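Local coordinates for protein cytochrome P450 (CYP102L1) (Mycobacterium phage Adler, PDB 6N6Q) that binds haem and probably works as a cytochrome P450 monooxygenase, using molecular oxygen to oxidise an organic substrate, at residues Thr124-Ile129 with Ala425-Val430; Arg158-Ile163 with Thr282-Ile287; Tyr348-Lys353 with Phe412-Arg417. One frame throughout, in Å; residues are numbered along the deposited sequence.

All three contacts touch the haem. Contacts 1 and 2 are fully buried in the helical core of the P450 fold, contact 2 deepest, with centres about 11 Å apart. They meet where Glu428 of contact 1 probably hydrogen-bonds Ser283 of contact 2. Contact 3 lies at the propionate edge of the haem, where a sheet strand meets the loop that precedes helix 422-439. It is mostly buried, but its Val414 is partly exposed. Its Phe412 touches Ala425 of contact 1. Contact 1 joins two histidines by a hydrogen bond. Contact 2 packs mostly small side chains closely, with the threonine hydroxyl bonded to a backbone carbonyl. Contact 3 packs a valine against a tyrosine and an arginine.

Contact 1: Thr124-Ile129 with Ala425-Val430; sequences TYHQRI and AQHEMV. With HEM (protoporphyrin IX containing Fe), chain E.
His126 and Ile129 of helix 119-145 face His427 and Glu428 of helix 422-439 across two helices that run nearly parallel, crossing at -31° with axes 11.0 Å apart at their closest. That spacing is wide for packed helices, and long side chains bridge it. The two histidines do most of this. His126 ND1 and His427 NE2 form a hydrogen bond of 3.0 Å, fairly straight at 161°. Each nitrogen meets the other ring at its edge, near the ring plane. The rings are steeply inclined and touch rim to rim, so this is not a stack. CG of His126 is anti to the backbone N (chi1 170°), which brings its ring round to meet His427. The second ring nitrogen of His126, NE2, is hydrogen-bonded to the carbonyl oxygen of Phe320. Both nitrogens of this buried ring are therefore satisfied, and its rotation is fixed from two sides. Ile129 fills in alongside the histidine pair. Its CD1 approaches the edge of the His427 ring at CD2, 4.1 Å away. Its other branch, CG2, rests on Glu428 CB at 4.3 Å. The Glu428 carboxylate turns from this interface toward the haem. There OE2 is probably hydrogen-bonded to Ser283 OG and lies 3.8 Å from the haem methyl CMC. The same helix borders the cofactor through Ala425 CB, 3.5 Å from haem CAB, and Met429 SD, 3.7 Å from haem CBB. By fold these are probably the D and L helices of the P450 four-helix bundle. Helix 322-326 covers the histidine pair through Phe322 and Ile325. Helix 152-169 packs on Ile129 through Ala167 and on Glu428 through Thr160 and Ile163.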
# COMPACT_ATOMS: atom_id res chain seq x y z
N THR A 124 -5.58 -5.07 19.48
CA THR A 124 -4.47 -5.86 20.00
C THR A 124 -3.12 -5.31 19.55
O THR A 124 -2.14 -5.42 20.29
CB THR A 124 -4.61 -7.32 19.55
OG1 THR A 124 -4.43 -7.41 18.13
CG2 THR A 124 -5.98 -7.87 19.92
N TYR A 125 -3.06 -4.70 18.37
CA TYR A 125 -1.82 -4.17 17.84
C TYR A 125 -1.56 -2.72 18.23
O TYR A 125 -0.42 -2.25 18.10
CB TYR A 125 -1.80 -4.26 16.31
CG TYR A 125 -2.25 -5.58 15.73
CD1 TYR A 125 -1.88 -6.79 16.30
CD2 TYR A 125 -3.06 -5.61 14.59
CE1 TYR A 125 -2.30 -7.99 15.76
CE2 TYR A 125 -3.48 -6.80 14.05
CZ TYR A 125 -3.09 -7.99 14.63
OH TYR A 125 -3.51 -9.18 14.09
N HIS A 126 -2.59 -2.01 18.71
CA HIS A 126 -2.50 -0.56 18.86
C HIS A 126 -1.30 -0.13 19.70
O HIS A 126 -0.58 0.80 19.33
CB HIS A 126 -3.79 -0.01 19.48
CG HIS A 126 -3.69 1.42 19.89
ND1 HIS A 126 -3.81 2.46 18.98
CD2 HIS A 126 -3.48 2.00 21.09
CE1 HIS A 126 -3.68 3.61 19.62
NE2 HIS A 126 -3.48 3.36 20.90
N GLN A 127 -1.08 -0.80 20.83
CA GLN A 127 0.03 -0.44 21.71
C GLN A 127 1.36 -0.54 20.98
O GLN A 127 2.20 0.37 21.05
CB GLN A 127 0.02 -1.33 22.95
CG GLN A 127 -0.43 -0.62 24.22
CD GLN A 127 -1.77 0.08 24.07
OE1 GLN A 127 -2.79 -0.55 23.78
NE2 GLN A 127 -1.77 1.39 24.27
N ARG A 128 1.58 -1.65 20.25
CA ARG A 128 2.84 -1.84 19.55
C ARG A 128 3.00 -0.86 18.40
O ARG A 128 4.10 -0.38 18.13
CB ARG A 128 2.93 -3.29 19.06
CG ARG A 128 4.30 -3.93 19.21
CD ARG A 128 4.14 -5.35 19.71
NE ARG A 128 2.92 -5.96 19.17
CZ ARG A 128 2.26 -6.95 19.76
NH1 ARG A 128 2.68 -7.44 20.92
NH2 ARG A 128 1.16 -7.44 19.19
N ILE A 129 1.90 -0.57 17.70
CA ILE A 129 1.94 0.43 16.63
C ILE A 129 2.34 1.79 17.19
O ILE A 129 3.27 2.44 16.69
CB ILE A 129 0.58 0.50 15.90
CG1 ILE A 129 0.26 -0.83 15.22
CG2 ILE A 129 0.58 1.64 14.90
CD1 ILE A 129 -1.09 -0.85 14.53
N ALA A 425 -4.08 -0.37 7.69
CA ALA A 425 -3.43 0.79 7.08
C ALA A 425 -4.04 2.09 7.58
O ALA A 425 -3.33 3.03 7.93
CB ALA A 425 -3.53 0.70 5.56
N GLN A 426 -5.38 2.16 7.62
CA GLN A 426 -6.03 3.39 8.07
C GLN A 426 -5.72 3.69 9.53
O GLN A 426 -5.65 4.86 9.92
CB GLN A 426 -7.54 3.29 7.85
CG GLN A 426 -7.93 3.37 6.38
CD GLN A 426 -9.36 2.93 6.13
OE1 GLN A 426 -9.99 2.31 6.99
NE2 GLN A 426 -9.88 3.24 4.95
N HIS A 427 -5.51 2.66 10.35
CA HIS A 427 -5.16 2.89 11.75
C HIS A 427 -3.75 3.44 11.87
O HIS A 427 -3.52 4.43 12.58
CB HIS A 427 -5.32 1.61 12.56
CG HIS A 427 -5.31 1.82 14.04
ND1 HIS A 427 -6.32 2.49 14.70
CD2 HIS A 427 -4.41 1.47 14.99
CE1 HIS A 427 -6.04 2.53 15.99
NE2 HIS A 427 -4.89 1.92 16.19
N GLU A 428 -2.78 2.82 11.19
CA GLU A 428 -1.40 3.25 11.32
C GLU A 428 -1.15 4.59 10.64
O GLU A 428 -0.28 5.35 11.08
CB GLU A 428 -0.45 2.19 10.75
CG GLU A 428 -0.61 1.95 9.27
CD GLU A 428 0.57 1.21 8.66
OE1 GLU A 428 1.73 1.54 9.02
OE2 GLU A 428 0.35 0.30 7.84
N MET A 429 -1.89 4.90 9.58
CA MET A 429 -1.67 6.17 8.88
C MET A 429 -2.13 7.36 9.71
O MET A 429 -1.52 8.43 9.64
CB MET A 429 -2.39 6.16 7.53
CG MET A 429 -1.74 5.26 6.48
SD MET A 429 -2.48 5.41 4.85
CE MET A 429 -4.15 4.83 5.16
N VAL A 430 -3.18 7.19 10.51
CA VAL A 430 -3.68 8.29 11.33
C VAL A 430 -2.76 8.52 12.53
O VAL A 430 -2.40 9.66 12.84
CB VAL A 430 -5.13 8.02 11.78
CG1 VAL A 430 -5.60 9.12 12.72
CG2 VAL A 430 -6.04 7.94 10.57
CHA HEM E . -4.68 -6.02 -1.54
CHB HEM E . -4.04 -1.20 -1.56
CHC HEM E . -2.06 -1.45 2.88
CHD HEM E . -2.03 -6.30 2.54
C1A HEM E . -4.71 -4.69 -1.93
C2A HEM E . -5.30 -4.16 -3.15
C3A HEM E . -5.12 -2.84 -3.15
C4A HEM E . -4.42 -2.47 -1.94
CMA HEM E . -5.58 -1.87 -4.26
CAA HEM E . -6.00 -4.97 -4.27
CBA HEM E . -4.94 -5.46 -5.24
CGA HEM E . -5.58 -6.10 -6.45
O1A HEM E . -6.83 -6.05 -6.57
O2A HEM E . -4.83 -6.67 -7.28
C1B HEM E . -3.50 -0.84 -0.33
C2B HEM E . -3.32 0.52 0.15
C3B HEM E . -2.77 0.45 1.38
C4B HEM E . -2.59 -0.95 1.71
CMB HEM E . -3.71 1.77 -0.67
CAB HEM E . -2.36 1.59 2.35
CBB HEM E . -2.47 2.90 2.09
C1C HEM E . -1.90 -2.78 3.21
C2C HEM E . -1.41 -3.31 4.46
C3C HEM E . -1.40 -4.64 4.39
C4C HEM E . -1.88 -5.02 3.06
CMC HEM E . -0.98 -2.49 5.70
CAC HEM E . -0.94 -5.55 5.55
CBC HEM E . -0.95 -6.89 5.48
C1D HEM E . -2.75 -6.65 1.42
C2D HEM E . -3.02 -8.00 0.95
C3D HEM E . -3.75 -7.92 -0.17
C4D HEM E . -3.97 -6.52 -0.46
CMD HEM E . -2.54 -9.30 1.64
CAD HEM E . -4.26 -9.12 -1.00
CBD HEM E . -5.57 -9.64 -0.42
CGD HEM E . -6.12 -10.74 -1.29
O1D HEM E . -6.81 -11.65 -0.74
O2D HEM E . -5.88 -10.72 -2.52
NA HEM E . -4.18 -3.63 -1.22
NB HEM E . -3.05 -1.70 0.64
NC HEM E . -2.17 -3.85 2.38
ND HEM E . -3.35 -5.78 0.52
FE HEM E . -3.06 -3.74 0.52

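Contact 2: Arg158-Ile163 with Thr282-Ile287; sequences RLTIEI and TSANAI. With HEM (protoporphyrin IX containing Fe), chain E.
Thr160 packs onto Ser283, Ala284 and Ile287 where two helices of the P450 core cross: helix 152-169, probably helix E, and the long helix 265-296 that passes over the haem. Their directions are opposed at 138°, and the axes come within 8.7 Å. Small residues allow this closeness: the CA atoms of Thr160 and Ala284 are 6.0 Å apart. The two branches of Thr160 do different work. CG2 presses on the backbone of helix 265-296, 3.7 Å from Ala284 N, and also meets Ser283 CB at 4.1 Å and Ile287 CD1 at 4.2 Å. OG1 lies 3.6 Å from Ala284 CB and is hydrogen-bonded to the carbonyl oxygen of Ser280. Chi1 of 65° sets OG1 between the backbone N and carbonyl carbon, which turns it toward that oxygen. A second tie joins Thr156 OG1 to Ala284 O. On the haem side, Thr282 OG1 sits 3.2 Å from haem C4B and bonds to Ala278 O. Ser283 OG bonds to Gly279 O and lies 3.6 Å from haem CAB. Helix 422-439 flanks the crossing, with Ala425 against Ser283 and Met429 against Ala286. Helix 119-145 backs helix 152-169, placing Thr132 and Leu136 on Leu159.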
# COMPACT_ATOMS: atom_id res chain seq x y z
N ARG A 158 10.90 2.92 6.37
CA ARG A 158 11.48 2.22 7.51
C ARG A 158 10.46 2.08 8.64
O ARG A 158 10.47 1.08 9.37
CB ARG A 158 12.72 2.94 8.03
CG ARG A 158 13.78 3.23 6.99
CD ARG A 158 15.06 3.69 7.67
NE ARG A 158 15.76 2.59 8.31
CZ ARG A 158 16.50 2.70 9.41
NH1 ARG A 158 16.63 3.88 10.01
NH2 ARG A 158 17.11 1.64 9.92
N LEU A 159 9.58 3.07 8.79
CA LEU A 159 8.60 3.03 9.88
C LEU A 159 7.56 1.95 9.65
O LEU A 159 7.35 1.08 10.50
CB LEU A 159 7.93 4.40 10.02
CG LEU A 159 6.71 4.42 10.95
CD1 LEU A 159 7.10 4.04 12.37
CD2 LEU A 159 6.01 5.77 10.92
N THR A 160 6.89 1.99 8.49
CA THR A 160 5.80 1.04 8.24
C THR A 160 6.30 -0.39 8.20
O THR A 160 5.54 -1.32 8.51
CB THR A 160 5.09 1.39 6.93
OG1 THR A 160 6.00 1.23 5.83
CG2 THR A 160 4.60 2.84 6.96
N ILE A 161 7.57 -0.61 7.85
CA ILE A 161 8.15 -1.94 7.95
C ILE A 161 8.14 -2.40 9.40
O ILE A 161 7.68 -3.51 9.72
CB ILE A 161 9.58 -1.95 7.37
CG1 ILE A 161 9.54 -2.02 5.85
CG2 ILE A 161 10.37 -3.13 7.94
CD1 ILE A 161 10.88 -1.79 5.20
N GLU A 162 8.62 -1.55 10.31
CA GLU A 162 8.63 -1.91 11.72
C GLU A 162 7.22 -2.03 12.29
O GLU A 162 6.98 -2.86 13.17
CB GLU A 162 9.45 -0.90 12.53
CG GLU A 162 10.92 -0.88 12.17
CD GLU A 162 11.56 -2.25 12.26
OE1 GLU A 162 11.27 -2.98 13.24
OE2 GLU A 162 12.34 -2.61 11.36
N ILE A 163 6.28 -1.22 11.79
CA ILE A 163 4.91 -1.30 12.28
C ILE A 163 4.31 -2.66 11.98
O ILE A 163 3.71 -3.30 12.85
CB ILE A 163 4.06 -0.16 11.69
CG1 ILE A 163 4.43 1.18 12.34
CG2 ILE A 163 2.57 -0.45 11.86
CD1 ILE A 163 3.58 2.33 11.89
N THR A 282 2.93 0.77 0.34
CA THR A 282 1.68 1.49 0.12
C THR A 282 1.42 2.49 1.24
O THR A 282 1.13 3.66 0.99
CB THR A 282 0.52 0.50 0.01
OG1 THR A 282 0.51 -0.36 1.15
CG2 THR A 282 0.64 -0.33 -1.26
N SER A 283 1.52 2.03 2.50
CA SER A 283 1.24 2.91 3.63
C SER A 283 2.28 4.02 3.75
O SER A 283 1.94 5.15 4.10
CB SER A 283 1.17 2.10 4.92
OG SER A 283 0.20 1.07 4.82
N ALA A 284 3.54 3.70 3.47
CA ALA A 284 4.60 4.69 3.62
C ALA A 284 4.47 5.82 2.61
O ALA A 284 4.66 7.00 2.95
CB ALA A 284 5.97 4.02 3.48
N ASN A 285 4.14 5.49 1.36
CA ASN A 285 4.02 6.53 0.34
C ASN A 285 2.75 7.35 0.53
O ASN A 285 2.73 8.55 0.21
CB ASN A 285 4.05 5.91 -1.05
CG ASN A 285 5.37 5.22 -1.34
OD1 ASN A 285 6.39 5.53 -0.72
ND2 ASN A 285 5.36 4.28 -2.28
N ALA A 286 1.68 6.74 1.05
CA ALA A 286 0.48 7.50 1.37
C ALA A 286 0.76 8.52 2.47
O ALA A 286 0.31 9.67 2.38
CB ALA A 286 -0.65 6.56 1.79
N ILE A 287 1.51 8.12 3.50
CA ILE A 287 1.91 9.06 4.54
C ILE A 287 2.78 10.17 3.96
O ILE A 287 2.63 11.35 4.30
CB ILE A 287 2.63 8.32 5.68
CG1 ILE A 287 1.66 7.39 6.41
CG2 ILE A 287 3.26 9.30 6.66
CD1 ILE A 287 2.34 6.40 7.34
CHA HEM E . -4.68 -6.02 -1.54
CHB HEM E . -4.04 -1.20 -1.56
CHC HEM E . -2.06 -1.45 2.88
CHD HEM E . -2.03 -6.30 2.54
C1A HEM E . -4.71 -4.69 -1.93
C2A HEM E . -5.30 -4.16 -3.15
C3A HEM E . -5.12 -2.84 -3.15
C4A HEM E . -4.42 -2.47 -1.94
CMA HEM E . -5.58 -1.87 -4.26
CAA HEM E . -6.00 -4.97 -4.27
CBA HEM E . -4.94 -5.46 -5.24
CGA HEM E . -5.58 -6.10 -6.45
O1A HEM E . -6.83 -6.05 -6.57
O2A HEM E . -4.83 -6.67 -7.28
C1B HEM E . -3.50 -0.84 -0.33
C2B HEM E . -3.32 0.52 0.15
C3B HEM E . -2.77 0.45 1.38
C4B HEM E . -2.59 -0.95 1.71
CMB HEM E . -3.71 1.77 -0.67
CAB HEM E . -2.36 1.59 2.35
CBB HEM E . -2.47 2.90 2.09
C1C HEM E . -1.90 -2.78 3.21
C2C HEM E . -1.41 -3.31 4.46
C3C HEM E . -1.40 -4.64 4.39
C4C HEM E . -1.88 -5.02 3.06
CMC HEM E . -0.98 -2.49 5.70
CAC HEM E . -0.94 -5.55 5.55
CBC HEM E . -0.95 -6.89 5.48
C1D HEM E . -2.75 -6.65 1.42
C2D HEM E . -3.02 -8.00 0.95
C3D HEM E . -3.75 -7.92 -0.17
C4D HEM E . -3.97 -6.52 -0.46
CMD HEM E . -2.54 -9.30 1.64
CAD HEM E . -4.26 -9.12 -1.00
CBD HEM E . -5.57 -9.64 -0.42
CGD HEM E . -6.12 -10.74 -1.29
O1D HEM E . -6.81 -11.65 -0.74
O2D HEM E . -5.88 -10.72 -2.52
NA HEM E . -4.18 -3.63 -1.22
NB HEM E . -3.05 -1.70 0.64
NC HEM E . -2.17 -3.85 2.38
ND HEM E . -3.35 -5.78 0.52
FE HEM E . -3.06 -3.74 0.52

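Contact 3: Tyr348-Lys353 with Phe412-Arg417; sequences YFRQAK and FGVGER. With HEM (protoporphyrin IX containing Fe), chain E; CAC (cacodylate ion), chain F.
Strand 347-352 runs past an irregular loop, with Tyr348 against Gly413 and Val414 and the end of Arg350 reaching Val414; the CA atoms of Tyr348 and Gly413 are 6.9 Å apart. The loop, of sequence FGVGER, begins the haem-binding signature of P450 enzymes. Val414 CG2 is the hub. It lies 3.9 Å from Tyr348 CE2 and the same distance from Tyr348 OH, the two side chains crossing at about a right angle. It also sits over the centre of one face of the Arg350 guanidinium, 4.1 Å from CZ. Bends at chi2 (-136°) and chi3 (91°) turn that face to the methyl. Gly413 CA approaches Tyr348 CE1 at 4.2 Å, and Tyr348 CB is 3.4 Å from haem O1A. At the other propionate, Arg417 grips O2D with two N-H groups, from NE at 3.0 Å and from NH2 at 3.2 Å. The carboxylate thus meets the edge of the guanidinium. Lys79 and Trp106 also hydrogen-bond the haem. The contact across the segments is van der Waals, while the polar ends bond elsewhere: Tyr348 OH to Asn72, and Arg350 NH1 to the carbonyl oxygen of Ile71. Arg417 and Lys79 probably offset the negative charge of the propionates.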
# COMPACT_ATOMS: atom_id res chain seq x y z
N TYR A 348 -5.85 -1.84 -10.39
CA TYR A 348 -5.91 -3.28 -10.22
C TYR A 348 -6.41 -3.91 -11.51
O TYR A 348 -7.03 -3.26 -12.35
CB TYR A 348 -6.81 -3.67 -9.04
CG TYR A 348 -8.17 -3.01 -9.06
CD1 TYR A 348 -8.36 -1.76 -8.47
CD2 TYR A 348 -9.26 -3.63 -9.65
CE1 TYR A 348 -9.59 -1.15 -8.48
CE2 TYR A 348 -10.50 -3.02 -9.66
CZ TYR A 348 -10.66 -1.78 -9.08
OH TYR A 348 -11.90 -1.18 -9.09
N PHE A 349 -6.14 -5.20 -11.66
CA PHE A 349 -6.50 -5.96 -12.85
C PHE A 349 -7.68 -6.86 -12.54
O PHE A 349 -7.68 -7.57 -11.53
CB PHE A 349 -5.31 -6.78 -13.35
CG PHE A 349 -4.24 -5.96 -14.00
CD1 PHE A 349 -4.33 -5.61 -15.34
CD2 PHE A 349 -3.14 -5.53 -13.27
CE1 PHE A 349 -3.34 -4.85 -15.95
CE2 PHE A 349 -2.15 -4.77 -13.87
CZ PHE A 349 -2.25 -4.43 -15.21
N ARG A 350 -8.67 -6.85 -13.43
CA ARG A 350 -9.85 -7.70 -13.29
C ARG A 350 -9.96 -8.61 -14.51
O ARG A 350 -9.40 -8.32 -15.57
CB ARG A 350 -11.12 -6.87 -13.14
CG ARG A 350 -11.10 -5.91 -11.95
CD ARG A 350 -12.41 -5.97 -11.19
NE ARG A 350 -12.38 -6.96 -10.12
CZ ARG A 350 -13.47 -7.53 -9.61
NH1 ARG A 350 -14.67 -7.22 -10.08
NH2 ARG A 350 -13.35 -8.42 -8.63
N GLN A 351 -10.68 -9.71 -14.33
CA GLN A 351 -10.88 -10.68 -15.40
C GLN A 351 -12.34 -11.13 -15.39
O GLN A 351 -13.00 -11.10 -14.35
CB GLN A 351 -9.94 -11.88 -15.27
CG GLN A 351 -10.22 -12.76 -14.06
CD GLN A 351 -9.17 -13.84 -13.88
OE1 GLN A 351 -8.06 -13.74 -14.39
NE2 GLN A 351 -9.53 -14.88 -13.14
N ALA A 352 -12.82 -11.54 -16.56
CA ALA A 352 -14.22 -11.90 -16.73
C ALA A 352 -14.45 -13.35 -16.33
O ALA A 352 -13.77 -14.25 -16.84
CB ALA A 352 -14.67 -11.66 -18.17
N LYS A 353 -15.41 -13.58 -15.43
CA LYS A 353 -15.74 -14.94 -15.02
C LYS A 353 -16.50 -15.67 -16.11
O LYS A 353 -16.44 -16.91 -16.19
CB LYS A 353 -16.54 -14.92 -13.72
CG LYS A 353 -15.80 -14.30 -12.55
CD LYS A 353 -16.72 -14.02 -11.38
CE LYS A 353 -17.26 -15.31 -10.77
NZ LYS A 353 -18.18 -15.03 -9.64
N PHE A 412 -8.58 0.75 -2.11
CA PHE A 412 -8.25 -0.55 -1.54
C PHE A 412 -8.82 -1.70 -2.36
O PHE A 412 -8.98 -2.81 -1.84
CB PHE A 412 -8.75 -0.63 -0.10
CG PHE A 412 -8.10 0.36 0.83
CD1 PHE A 412 -6.93 0.03 1.50
CD2 PHE A 412 -8.67 1.60 1.03
CE1 PHE A 412 -6.33 0.94 2.35
CE2 PHE A 412 -8.07 2.52 1.89
CZ PHE A 412 -6.90 2.18 2.54
N GLY A 413 -9.12 -1.47 -3.64
CA GLY A 413 -9.66 -2.52 -4.48
C GLY A 413 -11.13 -2.78 -4.20
O GLY A 413 -11.83 -1.99 -3.54
N VAL A 414 -11.61 -3.92 -4.70
CA VAL A 414 -13.01 -4.31 -4.58
C VAL A 414 -13.09 -5.83 -4.45
O VAL A 414 -12.15 -6.55 -4.79
CB VAL A 414 -13.86 -3.85 -5.79
CG1 VAL A 414 -14.11 -2.35 -5.75
CG2 VAL A 414 -13.18 -4.26 -7.09
N GLY A 415 -14.23 -6.30 -3.96
CA GLY A 415 -14.51 -7.72 -3.94
C GLY A 415 -13.84 -8.46 -2.80
O GLY A 415 -13.24 -7.88 -1.89
N GLU A 416 -13.96 -9.79 -2.85
CA GLU A 416 -13.36 -10.64 -1.83
C GLU A 416 -11.85 -10.52 -1.79
O GLU A 416 -11.24 -10.78 -0.75
CB GLU A 416 -13.77 -12.10 -2.05
CG GLU A 416 -13.46 -12.62 -3.44
CD GLU A 416 -13.78 -14.10 -3.59
OE1 GLU A 416 -13.53 -14.65 -4.69
OE2 GLU A 416 -14.28 -14.70 -2.62
N ARG A 417 -11.22 -10.12 -2.90
CA ARG A 417 -9.78 -9.89 -2.94
C ARG A 417 -9.43 -8.41 -2.87
O ARG A 417 -8.42 -7.99 -3.44
CB ARG A 417 -9.18 -10.53 -4.19
CG ARG A 417 -9.39 -12.03 -4.25
CD ARG A 417 -8.34 -12.73 -5.09
NE ARG A 417 -6.99 -12.53 -4.57
CZ ARG A 417 -5.91 -13.10 -5.08
NH1 ARG A 417 -6.01 -13.91 -6.12
NH2 ARG A 417 -4.72 -12.87 -4.55
CHA HEM E . -4.68 -6.02 -1.54
CHB HEM E . -4.04 -1.20 -1.56
CHC HEM E . -2.06 -1.45 2.88
CHD HEM E . -2.03 -6.30 2.54
C1A HEM E . -4.71 -4.69 -1.93
C2A HEM E . -5.30 -4.16 -3.15
C3A HEM E . -5.12 -2.84 -3.15
C4A HEM E . -4.42 -2.47 -1.94
CMA HEM E . -5.58 -1.87 -4.26
CAA HEM E . -6.00 -4.97 -4.27
CBA HEM E . -4.94 -5.46 -5.24
CGA HEM E . -5.58 -6.10 -6.45
O1A HEM E . -6.83 -6.05 -6.57
O2A HEM E . -4.83 -6.67 -7.28
C1B HEM E . -3.50 -0.84 -0.33
C2B HEM E . -3.32 0.52 0.15
C3B HEM E . -2.77 0.45 1.38
C4B HEM E . -2.59 -0.95 1.71
CMB HEM E . -3.71 1.77 -0.67
CAB HEM E . -2.36 1.59 2.35
CBB HEM E . -2.47 2.90 2.09
C1C HEM E . -1.90 -2.78 3.21
C2C HEM E . -1.41 -3.31 4.46
C3C HEM E . -1.40 -4.64 4.39
C4C HEM E . -1.88 -5.02 3.06
CMC HEM E . -0.98 -2.49 5.70
CAC HEM E . -0.94 -5.55 5.55
CBC HEM E . -0.95 -6.89 5.48
C1D HEM E . -2.75 -6.65 1.42
C2D HEM E . -3.02 -8.00 0.95
C3D HEM E . -3.75 -7.92 -0.17
C4D HEM E . -3.97 -6.52 -0.46
CMD HEM E . -2.54 -9.30 1.64
CAD HEM E . -4.26 -9.12 -1.00
CBD HEM E . -5.57 -9.64 -0.42
CGD HEM E . -6.12 -10.74 -1.29
O1D HEM E . -6.81 -11.65 -0.74
O2D HEM E . -5.88 -10.72 -2.52
NA HEM E . -4.18 -3.63 -1.22
NB HEM E . -3.05 -1.70 0.64
NC HEM E . -2.17 -3.85 2.38
ND HEM E . -3.35 -5.78 0.52
FE HEM E . -3.06 -3.74 0.52
AS CAC F . -6.89 -17.66 -11.88
O1 CAC F . -7.14 -18.80 -10.61
O2 CAC F . -6.67 -15.97 -11.58
C1 CAC F . -5.41 -18.28 -12.93
C2 CAC F . -8.33 -17.88 -13.12